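Local coordinates for protein iron dependent repressor (Sulfolobus solfataricus, PDB 2X4H) that probably binds DNA and regulates transcription in response to transition metal ions, as a dimer-forming member of the DtxR/MntR repressor family, at residues Lys83-Arg86 against Val87-Leu91; Glu104-Lys107 against Gln108-Leu112; Gly96-Lys99 against Gln100-Cys103; Val48-Glu51 against Val52-Glu56; Thr21-Arg24 against Tyr25-Gly29. All blocks are in the same frame, centred on the assembly; numbering follows the deposited sequence.

In the fold
Along the chain the order is contact 5, contact 4, contact 1, contact 3, contact 2. Contacts 5 and 4 lie on helices 13-27 and 45-57 of the probable DNA-binding domain, with centres about 17 Å apart. Contacts 1, 3 and 2 gather in the metal-binding and dimerisation domain, their centres about 9 to 12 Å from one another: contact 1 is on helix 72-94, while contact 3 spans the start of helix 99-107 and contact 2 its end. Contacts 1 and 3 share a zinc ion, and contacts 1 and 2 touch directly. Contacts 1 and 4 both bind zinc but are about 28 Å apart between centres, which puts two separate metal regions in the two domains.

Contact 1. Residues Lys83-Arg86 against Val87-Leu91; sequences KAHR and VIEIL. With ZN (zinc ion), chain M; ZN (zinc ion), chain N.
Each carbonyl oxygen from Lys-83 to Arg-86 accepts the amide four residues on, from Val-87 to Ile-90, at 2.9 to 3.2 Å, the regular alpha-helical pattern. One turn apart on this frame, His-85 and Glu-89 share a zinc ion: His-85 NE2 binds it at 1.9 Å and Glu-89 OE2 at 2.1 Å. The imidazole gets there with CG anti to the backbone N (chi1 172°), which brings the ring's NE2 end close to Glu-89 OE2. The glutamate CG then lies over one ring face, a CH-pi contact of 4.2 Å from Glu-89 CG to the His-85 ring centroid, and the carboxylate is turned 49° from the ring plane. Its other oxygen, Glu-89 OE1, holds a second zinc at 1.9 Å, and water 1 is bound by both metals, so carboxylate and water bridge a two-zinc centre. Cys-103 is a further ligand of the first zinc, Cys-131 and His-133 of the second. On another side of the helix Lys-83 and Val-87 run alongside each other, Lys-83 CG meeting Val-87 CG2 at 4.0 Å. Asp-110 takes the bond from His-85 ND1, and Lys-83 forms a salt bridge with Asp-119 and a cation-pi contact with Tyr-122. Two faces of helix 72-94 are covered: Ile-88 rests on helix 99-107 and Val-87 packs on helix 115-124.

Contact 2. Residues Glu104-Lys107 against Gln108-Leu112; sequences EYSK and QFDYL
Ser-106 O takes two amides where helix 99-107 gives way to the following loop. Asp-110 N comes at 2.8 Å, nearly along the C=O axis, and Phe-109 N at 3.1 Å from above the carbonyl plane. One residue back, Tyr-105 O accepts from Gln-108 N at 3.0 Å and has Phe-109 CE2 against it at 3.3 Å. The Gln-108 side chain runs beside that of Tyr-105, NE2 at the ring edge, the amide turned 82° from the ring. Tyr-111 in turn presents a ring edge to Lys-107 O. With CG between its backbone N and carbonyl carbon (chi1 51°), Asp-110 folds its carboxylate back on the turn of Ser-106, close to Ser-106 O but not bonded to it; OD1 gets a weak bond from Tyr-111 N. OD1 also forms a salt bridge with Arg-13, and OD2 is hydrogen-bonded to ND1 of the zinc ligand His-85, consistent with fixing the ring's rotation. With an alanine at this position Arg-13 would probably lose this salt bridge and the His-85 ring be freer to turn. Ser-106 and Phe-109 lie on Ile-88 of helix 72-94, and Phe-109 and Tyr-105 reach Ile-117 and Glu-116 of the second subunit.

Contact 3. Residues Gly96-Lys99 against Gln100-Cys103; sequences GIDK and QTAC. With ZN (zinc ion), chain M.
Asp-98 and Thr-101 meet with their side chains at about a right angle, the aspartate serving as N-cap of helix 99-107. Asp-98 OD2 takes two bonds from Thr-101. The Thr-101 N bond, 2.7 Å long with an N-H...O angle of 171°, is nearly straight and runs close to the C-O axis of OD2; Thr-101 OG1 reaches the same oxygen at 2.8 Å from above the carboxylate plane. Both donors can do so because OG1 stands beside the backbone N (chi1 -52°). A valine in place of this threonine would remove the hydroxyl, and Asp-98 OD2 would probably lose one of its two bonds from this residue, with its carboxylate freer to turn. The other carboxylate oxygen, Asp-98 OD1, accepts from water 2, which also takes the Gln-100 amide. Beneath the cap Ile-97 lays CG2 against Thr-101 CG2 at 4.1 Å and Ala-102 CB at 4.3 Å, the two larger side chains again crossing at about a right angle. Gly-96 just before is the C-prime residue of the Schellman motif ending helix 72-94, so the chain closes one helix and caps the next within three residues. Cys-103 SG binds, at 2.2 Å, the zinc that His-85 and Glu-89 also hold. The helix start would be expected to stabilise the aspartate's negative charge, while the zinc probably holds the cysteine as a thiolate.

Contact 4. Residues Val48-Glu51 against Val52-Glu56; sequences VFEE and VSHLE. With ZN (zinc ion), chain L; ZN (zinc ion), chain K.
Glu-50 and His-54, one helical turn apart on helix 45-57, bind a zinc ion, Glu-50 OE1 at 1.8 Å and His-54 NE2 at 2.0 Å. The glutamate chain leaves anti to its own amide nitrogen and bends at chi2 (67°), bringing OE1 close to His-54 NE2 at the shared metal, carboxylate and ring planes 66° apart. Glu-50 OE2 is hydrogen-bonded to Ser-12 of the third subunit. Glu-51 bends the same way but faces another zinc, bound by OE2 at 1.8 Å. Glu-15 and Glu-51 of the third subunit complete the first zinc; Glu-50 and His-54 of that subunit complete the second, beside Glu-51 and Glu-15 of this chain. Among the hydrogen bonds, Glu-50 O stands out, since Ser-53 OG donates to it at 2.8 Å while Ser-53 N and His-54 N add weak bonds. Regular helical bonds hold the rest, such as Leu-55 N to Glu-51 O at 3.0 Å. The apolar contact is between Val-48 CG1 and Val-52 CG2, 3.9 Å apart, on the side of the helix turned to helix 34-41. In the winged-helix fold of this family, helix 45-57 holds the place of the recognition helix, which in relatives enters the DNA groove. Three carboxylates and one imidazole round each zinc link two subunits reciprocally, and the metal probably offsets negative charges that would otherwise repel across the interface.

Contact 5. Residues Thr21-Arg24 against Tyr25-Gly29; sequences TIKR and YNDSG
Lys-23 and Asp-27 form an i to i+4 salt bridge on the last turns of helix 13-27, the first helix of the winged helix-turn-helix domain, just before Gly-29 (phi 91°) ends it in a Schellman motif. Backbone bonds carry the turn, with Asn-26 N to Ile-22 O at 3.0 Å. On the face turned to helix 34-41, Thr-21 and Tyr-25 point the same way, the methyl Thr-21 CG2 beside ring atom Tyr-25 CE1 at 4.1 Å; the tyrosine hydroxyl is hydrogen-bonded to Asp-40. Ile-22 and Asn-26 likewise lie side by side, Ile-22 CG2 against Asn-26 OD1 at 3.4 Å. That amide is bonded at both ends: OD1 takes Ile-70 N, and ND2 gives to Val-68 O and Glu-30 O, which ties the helix end to strand 67-70 of the wing and to the loop at Glu-30. The salt bridge lies on another face. Lys-23 extends as far as CE and then bends at its last torsion (chi4 -66°), curling the ammonium back to the carboxylate oxygens; Lys-23 NZ meets the syn lone pair of Asp-27 OD2 at 2.8 Å, with a weak second bond to Asp-27 OD1 at 3.3 Å.

Contact 1. Residues Lys83-Arg86 against Val87-Leu91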
# COMPACT_ATOMS: atom_id res chain seq x y z
N LYS C 83 19.69 -12.36 0.49
CA LYS C 83 20.78 -12.26 1.45
C LYS C 83 20.27 -12.56 2.86
O LYS C 83 20.90 -13.30 3.60
CB LYS C 83 21.41 -10.85 1.37
CG LYS C 83 22.64 -10.64 2.24
CD LYS C 83 23.32 -9.27 2.09
CE LYS C 83 24.58 -9.23 2.96
NZ LYS C 83 25.38 -7.97 2.90
N ALA C 84 19.14 -12.00 3.24
CA ALA C 84 18.61 -12.22 4.60
C ALA C 84 18.24 -13.68 4.84
O ALA C 84 18.61 -14.24 5.87
CB ALA C 84 17.39 -11.29 4.90
N HIS C 85 17.55 -14.30 3.89
CA HIS C 85 17.13 -15.69 4.00
C HIS C 85 18.36 -16.59 4.18
O HIS C 85 18.43 -17.39 5.12
CB HIS C 85 16.29 -16.12 2.76
CG HIS C 85 15.99 -17.59 2.71
ND1 HIS C 85 15.06 -18.19 3.54
CD2 HIS C 85 16.56 -18.59 1.99
CE1 HIS C 85 15.05 -19.49 3.31
NE2 HIS C 85 15.98 -19.76 2.39
N ARG C 86 19.35 -16.40 3.33
CA ARG C 86 20.48 -17.30 3.24
C ARG C 86 21.54 -17.08 4.34
O ARG C 86 22.13 -18.04 4.85
CB ARG C 86 21.06 -17.19 1.82
CG ARG C 86 20.12 -17.76 0.78
CD ARG C 86 20.58 -17.59 -0.67
NE ARG C 86 19.56 -18.15 -1.56
CZ ARG C 86 19.52 -18.03 -2.88
NH1 ARG C 86 20.43 -17.34 -3.56
NH2 ARG C 86 18.52 -18.57 -3.54
N VAL C 87 21.76 -15.83 4.73
CA VAL C 87 22.61 -15.55 5.88
C VAL C 87 22.00 -16.15 7.16
O VAL C 87 22.70 -16.80 7.94
CB VAL C 87 22.86 -14.05 6.04
CG1 VAL C 87 23.52 -13.74 7.38
CG2 VAL C 87 23.71 -13.53 4.86
N ILE C 88 20.70 -15.97 7.38
CA ILE C 88 20.03 -16.61 8.52
C ILE C 88 20.17 -18.13 8.46
O ILE C 88 20.50 -18.75 9.46
CB ILE C 88 18.55 -16.20 8.63
CG1 ILE C 88 18.44 -14.82 9.28
CG2 ILE C 88 17.78 -17.19 9.52
CD1 ILE C 88 17.13 -14.15 9.04
N GLU C 89 19.99 -18.73 7.28
CA GLU C 89 20.13 -20.18 7.17
C GLU C 89 21.47 -20.66 7.69
O GLU C 89 21.53 -21.69 8.36
CB GLU C 89 20.03 -20.65 5.72
CG GLU C 89 18.68 -20.59 5.14
CD GLU C 89 18.53 -21.45 3.90
OE1 GLU C 89 19.51 -21.58 3.10
OE2 GLU C 89 17.40 -21.95 3.70
N ILE C 90 22.54 -19.95 7.34
CA ILE C 90 23.88 -20.31 7.75
C ILE C 90 24.03 -20.25 9.26
O ILE C 90 24.61 -21.17 9.85
CB ILE C 90 24.96 -19.44 7.08
CG1 ILE C 90 25.11 -19.84 5.61
CG2 ILE C 90 26.34 -19.62 7.78
CD1 ILE C 90 26.01 -18.96 4.78
N LEU C 91 23.52 -19.18 9.87
CA LEU C 91 23.52 -19.07 11.33
C LEU C 91 22.81 -20.28 11.93
O LEU C 91 23.31 -20.88 12.87
CB LEU C 91 22.86 -17.77 11.83
CG LEU C 91 22.62 -17.67 13.35
CD1 LEU C 91 23.92 -17.66 14.11
CD2 LEU C 91 21.73 -16.42 13.66
ZN ZN M . 16.26 -21.63 1.99
ZN ZN N . 19.31 -22.16 1.30
O HOH W 1 17.40 -21.07 0.17

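Contact 2. Residues Glu104-Lys107 against Gln108-Leu112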
# COMPACT_ATOMS: atom_id res chain seq x y z
N GLU C 104 12.87 -23.50 6.29
CA GLU C 104 11.48 -23.25 6.66
C GLU C 104 11.38 -22.22 7.79
O GLU C 104 10.59 -21.30 7.72
CB GLU C 104 10.81 -24.57 7.08
CG GLU C 104 10.65 -25.57 5.93
CD GLU C 104 10.49 -27.03 6.38
OE1 GLU C 104 10.47 -27.92 5.49
OE2 GLU C 104 10.39 -27.31 7.60
N TYR C 105 12.21 -22.36 8.80
CA TYR C 105 12.22 -21.40 9.90
C TYR C 105 12.61 -20.02 9.44
O TYR C 105 12.01 -19.03 9.85
CB TYR C 105 13.21 -21.81 10.97
CG TYR C 105 12.80 -22.89 11.94
CD1 TYR C 105 11.49 -23.33 12.07
CD2 TYR C 105 13.76 -23.44 12.78
CE1 TYR C 105 11.15 -24.32 13.02
CE2 TYR C 105 13.44 -24.39 13.71
CZ TYR C 105 12.15 -24.84 13.83
OH TYR C 105 11.88 -25.80 14.78
N SER C 106 13.68 -19.94 8.64
CA SER C 106 14.15 -18.64 8.14
C SER C 106 13.02 -17.86 7.44
O SER C 106 12.87 -16.64 7.62
CB SER C 106 15.37 -18.85 7.22
OG SER C 106 15.87 -17.61 6.72
N LYS C 107 12.19 -18.56 6.67
CA LYS C 107 11.11 -17.89 5.92
C LYS C 107 10.10 -17.22 6.85
O LYS C 107 9.48 -16.23 6.47
CB LYS C 107 10.40 -18.83 4.94
CG LYS C 107 11.21 -19.15 3.69
CD LYS C 107 10.42 -20.02 2.69
CE LYS C 107 11.28 -20.37 1.49
NZ LYS C 107 11.05 -21.76 1.01
N GLN C 108 9.96 -17.71 8.07
CA GLN C 108 9.03 -17.11 9.02
C GLN C 108 9.44 -15.73 9.57
O GLN C 108 8.62 -15.06 10.17
CB GLN C 108 8.75 -18.08 10.19
CG GLN C 108 7.98 -19.32 9.76
CD GLN C 108 7.80 -20.32 10.86
OE1 GLN C 108 7.39 -19.98 11.97
NE2 GLN C 108 8.11 -21.59 10.56
N PHE C 109 10.68 -15.31 9.40
CA PHE C 109 11.09 -13.98 9.91
C PHE C 109 12.19 -13.25 9.12
O PHE C 109 12.43 -12.07 9.38
CB PHE C 109 11.49 -14.08 11.39
CG PHE C 109 12.69 -14.94 11.65
CD1 PHE C 109 13.96 -14.37 11.81
CD2 PHE C 109 12.56 -16.32 11.78
CE1 PHE C 109 15.09 -15.17 12.06
CE2 PHE C 109 13.67 -17.13 12.02
CZ PHE C 109 14.94 -16.55 12.16
N ASP C 110 12.85 -13.93 8.19
CA ASP C 110 13.90 -13.29 7.38
C ASP C 110 13.50 -11.93 6.85
O ASP C 110 14.27 -11.01 6.96
CB ASP C 110 14.40 -14.19 6.24
CG ASP C 110 13.30 -14.77 5.38
OD1 ASP C 110 12.14 -14.26 5.38
OD2 ASP C 110 13.59 -15.78 4.68
N TYR C 111 12.29 -11.82 6.30
CA TYR C 111 11.78 -10.58 5.69
C TYR C 111 11.52 -9.43 6.68
O TYR C 111 11.30 -8.31 6.28
CB TYR C 111 10.48 -10.87 4.90
CG TYR C 111 9.29 -11.27 5.78
CD1 TYR C 111 8.29 -10.35 6.10
CD2 TYR C 111 9.17 -12.56 6.31
CE1 TYR C 111 7.22 -10.69 6.92
CE2 TYR C 111 8.11 -12.92 7.13
CZ TYR C 111 7.13 -11.97 7.42
OH TYR C 111 6.07 -12.30 8.23
N LEU C 112 11.55 -9.72 7.98
CA LEU C 112 11.35 -8.68 9.01
C LEU C 112 12.67 -8.11 9.54
O LEU C 112 12.66 -7.09 10.23
CB LEU C 112 10.49 -9.24 10.16
CG LEU C 112 9.04 -9.45 9.69
CD1 LEU C 112 8.34 -10.55 10.46
CD2 LEU C 112 8.22 -8.13 9.72

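Contact 3. Residues Gly96-Lys99 against Gln100-Cys103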
# COMPACT_ATOMS: atom_id res chain seq x y z
N GLY C 96 23.26 -25.62 14.91
CA GLY C 96 22.76 -26.99 15.07
C GLY C 96 21.39 -27.34 14.52
O GLY C 96 20.87 -28.40 14.81
N ILE C 97 20.77 -26.48 13.73
CA ILE C 97 19.47 -26.77 13.13
C ILE C 97 19.64 -27.40 11.72
O ILE C 97 20.38 -26.87 10.90
CB ILE C 97 18.59 -25.49 13.08
CG1 ILE C 97 18.34 -25.00 14.51
CG2 ILE C 97 17.25 -25.78 12.43
CD1 ILE C 97 17.71 -23.68 14.65
N ASP C 98 18.97 -28.51 11.45
CA ASP C 98 19.01 -29.18 10.13
C ASP C 98 18.59 -28.24 8.98
O ASP C 98 17.69 -27.41 9.14
CB ASP C 98 18.14 -30.45 10.19
CG ASP C 98 17.25 -30.63 8.98
OD1 ASP C 98 17.47 -31.60 8.21
OD2 ASP C 98 16.32 -29.82 8.80
N LYS C 99 19.24 -28.36 7.82
CA LYS C 99 19.14 -27.34 6.79
C LYS C 99 17.74 -27.16 6.20
O LYS C 99 17.37 -26.06 5.81
CB LYS C 99 20.15 -27.56 5.64
CG LYS C 99 19.91 -28.78 4.80
CD LYS C 99 20.80 -28.80 3.56
CE LYS C 99 20.58 -30.07 2.78
NZ LYS C 99 21.70 -30.26 1.84
N GLN C 100 16.96 -28.23 6.12
CA GLN C 100 15.62 -28.09 5.60
C GLN C 100 14.74 -27.34 6.61
O GLN C 100 14.01 -26.44 6.24
CB GLN C 100 15.01 -29.44 5.24
CG GLN C 100 13.54 -29.32 4.88
CD GLN C 100 13.20 -29.93 3.55
OE1 GLN C 100 13.71 -31.00 3.20
NE2 GLN C 100 12.33 -29.26 2.79
N THR C 101 14.85 -27.70 7.88
CA THR C 101 14.15 -26.98 8.94
C THR C 101 14.67 -25.54 9.04
O THR C 101 13.91 -24.63 9.34
CB THR C 101 14.32 -27.71 10.29
OG1 THR C 101 13.95 -29.09 10.15
CG2 THR C 101 13.48 -27.04 11.36
N ALA C 102 15.95 -25.35 8.77
CA ALA C 102 16.53 -24.00 8.73
C ALA C 102 15.89 -23.15 7.64
O ALA C 102 15.61 -21.98 7.86
CB ALA C 102 18.06 -24.08 8.51
N CYS C 103 15.68 -23.73 6.47
CA CYS C 103 15.08 -23.01 5.36
C CYS C 103 13.65 -22.56 5.73
O CYS C 103 13.30 -21.40 5.56
CB CYS C 103 15.07 -23.90 4.11
SG CYS C 103 14.66 -23.01 2.59
ZN ZN M . 16.26 -21.63 1.99
O HOH W 2 17.74 -31.29 5.72
O HOH W 1 17.40 -21.07 0.17

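Contact 4. Residues Val48-Glu51 against Val52-Glu56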
# COMPACT_ATOMS: atom_id res chain seq x y z
N VAL C 48 -3.65 -8.20 -8.63
CA VAL C 48 -2.35 -7.78 -9.14
C VAL C 48 -2.31 -6.28 -9.39
O VAL C 48 -1.33 -5.64 -9.03
CB VAL C 48 -1.95 -8.55 -10.42
CG1 VAL C 48 -0.64 -7.99 -11.00
CG2 VAL C 48 -1.80 -10.03 -10.12
N PHE C 49 -3.35 -5.71 -9.98
CA PHE C 49 -3.41 -4.26 -10.20
C PHE C 49 -3.31 -3.50 -8.88
O PHE C 49 -2.58 -2.52 -8.77
CB PHE C 49 -4.70 -3.85 -10.92
CG PHE C 49 -4.70 -2.42 -11.42
CD1 PHE C 49 -4.58 -2.15 -12.78
CD2 PHE C 49 -4.79 -1.35 -10.53
CE1 PHE C 49 -4.57 -0.85 -13.25
CE2 PHE C 49 -4.78 -0.04 -10.99
CZ PHE C 49 -4.68 0.22 -12.36
N GLU C 50 -4.07 -3.94 -7.88
CA GLU C 50 -4.07 -3.29 -6.58
C GLU C 50 -2.68 -3.40 -5.96
O GLU C 50 -2.12 -2.39 -5.53
CB GLU C 50 -5.12 -3.93 -5.67
CG GLU C 50 -5.17 -3.43 -4.23
CD GLU C 50 -5.62 -1.99 -4.05
OE1 GLU C 50 -5.20 -1.40 -3.04
OE2 GLU C 50 -6.38 -1.45 -4.87
N GLU C 51 -2.10 -4.60 -5.96
CA GLU C 51 -0.80 -4.79 -5.32
C GLU C 51 0.26 -4.01 -6.07
O GLU C 51 1.06 -3.31 -5.46
CB GLU C 51 -0.42 -6.27 -5.18
CG GLU C 51 0.92 -6.55 -4.43
CD GLU C 51 0.93 -6.03 -3.00
OE1 GLU C 51 -0.12 -5.61 -2.51
OE2 GLU C 51 1.97 -6.03 -2.33
N VAL C 52 0.24 -4.07 -7.39
CA VAL C 52 1.19 -3.28 -8.17
C VAL C 52 1.18 -1.79 -7.80
O VAL C 52 2.23 -1.17 -7.73
CB VAL C 52 1.05 -3.52 -9.68
CG1 VAL C 52 1.82 -2.46 -10.47
CG2 VAL C 52 1.60 -4.91 -10.04
N SER C 53 0.03 -1.20 -7.48
CA SER C 53 0.00 0.23 -7.15
C SER C 53 0.63 0.52 -5.80
O SER C 53 1.29 1.53 -5.62
CB SER C 53 -1.42 0.86 -7.29
OG SER C 53 -2.32 0.30 -6.36
N HIS C 54 0.48 -0.41 -4.86
CA HIS C 54 1.25 -0.36 -3.61
C HIS C 54 2.76 -0.53 -3.78
O HIS C 54 3.54 0.13 -3.08
CB HIS C 54 0.71 -1.37 -2.61
CG HIS C 54 -0.63 -0.99 -2.06
ND1 HIS C 54 -0.84 0.22 -1.43
CD2 HIS C 54 -1.82 -1.63 -2.06
CE1 HIS C 54 -2.10 0.30 -1.05
NE2 HIS C 54 -2.72 -0.80 -1.43
N LEU C 55 3.18 -1.40 -4.70
CA LEU C 55 4.60 -1.58 -5.00
C LEU C 55 5.18 -0.34 -5.69
O LEU C 55 6.34 0.00 -5.46
CB LEU C 55 4.83 -2.82 -5.87
CG LEU C 55 4.62 -4.22 -5.28
CD1 LEU C 55 4.60 -5.28 -6.38
CD2 LEU C 55 5.69 -4.55 -4.25
N GLU C 56 4.37 0.33 -6.51
CA GLU C 56 4.76 1.61 -7.12
C GLU C 56 4.90 2.68 -6.03
O GLU C 56 5.84 3.46 -6.05
CB GLU C 56 3.79 2.01 -8.25
CG GLU C 56 4.23 3.24 -9.03
CD GLU C 56 3.55 3.38 -10.40
OE1 GLU C 56 2.43 2.84 -10.60
OE2 GLU C 56 4.13 4.05 -11.29
ZN ZN L . -4.61 -1.33 -1.34
ZN ZN K . 2.44 -5.30 -0.80

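Contact 5. Residues Thr21-Arg24 against Tyr25-Gly29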
# COMPACT_ATOMS: atom_id res chain seq x y z
N THR C 21 8.62 -12.35 -10.34
CA THR C 21 7.84 -12.60 -11.55
C THR C 21 7.96 -11.45 -12.54
O THR C 21 8.08 -11.68 -13.73
CB THR C 21 6.37 -12.81 -11.25
OG1 THR C 21 6.22 -13.89 -10.33
CG2 THR C 21 5.64 -13.12 -12.52
N ILE C 22 7.91 -10.22 -12.04
CA ILE C 22 8.14 -9.04 -12.87
C ILE C 22 9.56 -9.05 -13.46
O ILE C 22 9.75 -8.79 -14.65
CB ILE C 22 7.88 -7.73 -12.04
CG1 ILE C 22 6.40 -7.60 -11.71
CG2 ILE C 22 8.38 -6.48 -12.79
CD1 ILE C 22 6.11 -6.57 -10.62
N LYS C 23 10.56 -9.39 -12.64
CA LYS C 23 11.97 -9.42 -13.11
C LYS C 23 12.23 -10.39 -14.27
O LYS C 23 13.03 -10.11 -15.16
CB LYS C 23 12.93 -9.70 -11.94
CG LYS C 23 14.43 -9.49 -12.26
CD LYS C 23 15.30 -9.81 -11.06
CE LYS C 23 16.79 -9.65 -11.35
NZ LYS C 23 17.26 -10.64 -12.34
N ARG C 24 11.55 -11.54 -14.26
CA ARG C 24 11.70 -12.54 -15.32
C ARG C 24 11.34 -11.92 -16.69
O ARG C 24 12.12 -12.00 -17.63
CB ARG C 24 10.82 -13.77 -15.01
CG ARG C 24 11.05 -14.99 -15.90
CD ARG C 24 9.91 -16.01 -15.82
NE ARG C 24 9.63 -16.52 -14.46
CZ ARG C 24 8.50 -16.33 -13.76
NH1 ARG C 24 7.48 -15.63 -14.24
NH2 ARG C 24 8.39 -16.85 -12.54
N TYR C 25 10.17 -11.29 -16.80
CA TYR C 25 9.79 -10.57 -18.02
C TYR C 25 10.83 -9.48 -18.34
O TYR C 25 11.40 -9.47 -19.45
CB TYR C 25 8.37 -9.98 -17.90
CG TYR C 25 7.31 -11.06 -17.84
CD1 TYR C 25 6.70 -11.40 -16.64
CD2 TYR C 25 6.98 -11.80 -18.97
CE1 TYR C 25 5.76 -12.41 -16.58
CE2 TYR C 25 6.05 -12.82 -18.91
CZ TYR C 25 5.45 -13.11 -17.72
OH TYR C 25 4.53 -14.13 -17.66
N ASN C 26 11.09 -8.61 -17.37
CA ASN C 26 12.03 -7.49 -17.56
C ASN C 26 13.43 -7.96 -17.99
O ASN C 26 14.02 -7.37 -18.87
CB ASN C 26 12.19 -6.65 -16.29
CG ASN C 26 10.91 -5.96 -15.82
OD1 ASN C 26 10.92 -5.37 -14.73
ND2 ASN C 26 9.82 -6.03 -16.59
N ASP C 27 13.95 -9.02 -17.36
CA ASP C 27 15.26 -9.61 -17.76
C ASP C 27 15.26 -9.99 -19.24
O ASP C 27 16.30 -9.95 -19.89
CB ASP C 27 15.59 -10.88 -16.94
CG ASP C 27 16.10 -10.57 -15.54
OD1 ASP C 27 16.47 -9.42 -15.26
OD2 ASP C 27 16.13 -11.50 -14.71
N SER C 28 14.09 -10.35 -19.74
CA SER C 28 13.89 -10.78 -21.12
C SER C 28 13.64 -9.61 -22.10
O SER C 28 13.43 -9.84 -23.28
CB SER C 28 12.69 -11.76 -21.16
OG SER C 28 13.04 -12.98 -21.77
N GLY C 29 13.64 -8.37 -21.62
CA GLY C 29 13.47 -7.20 -22.48
C GLY C 29 12.03 -6.70 -22.69
O GLY C 29 11.77 -5.91 -23.60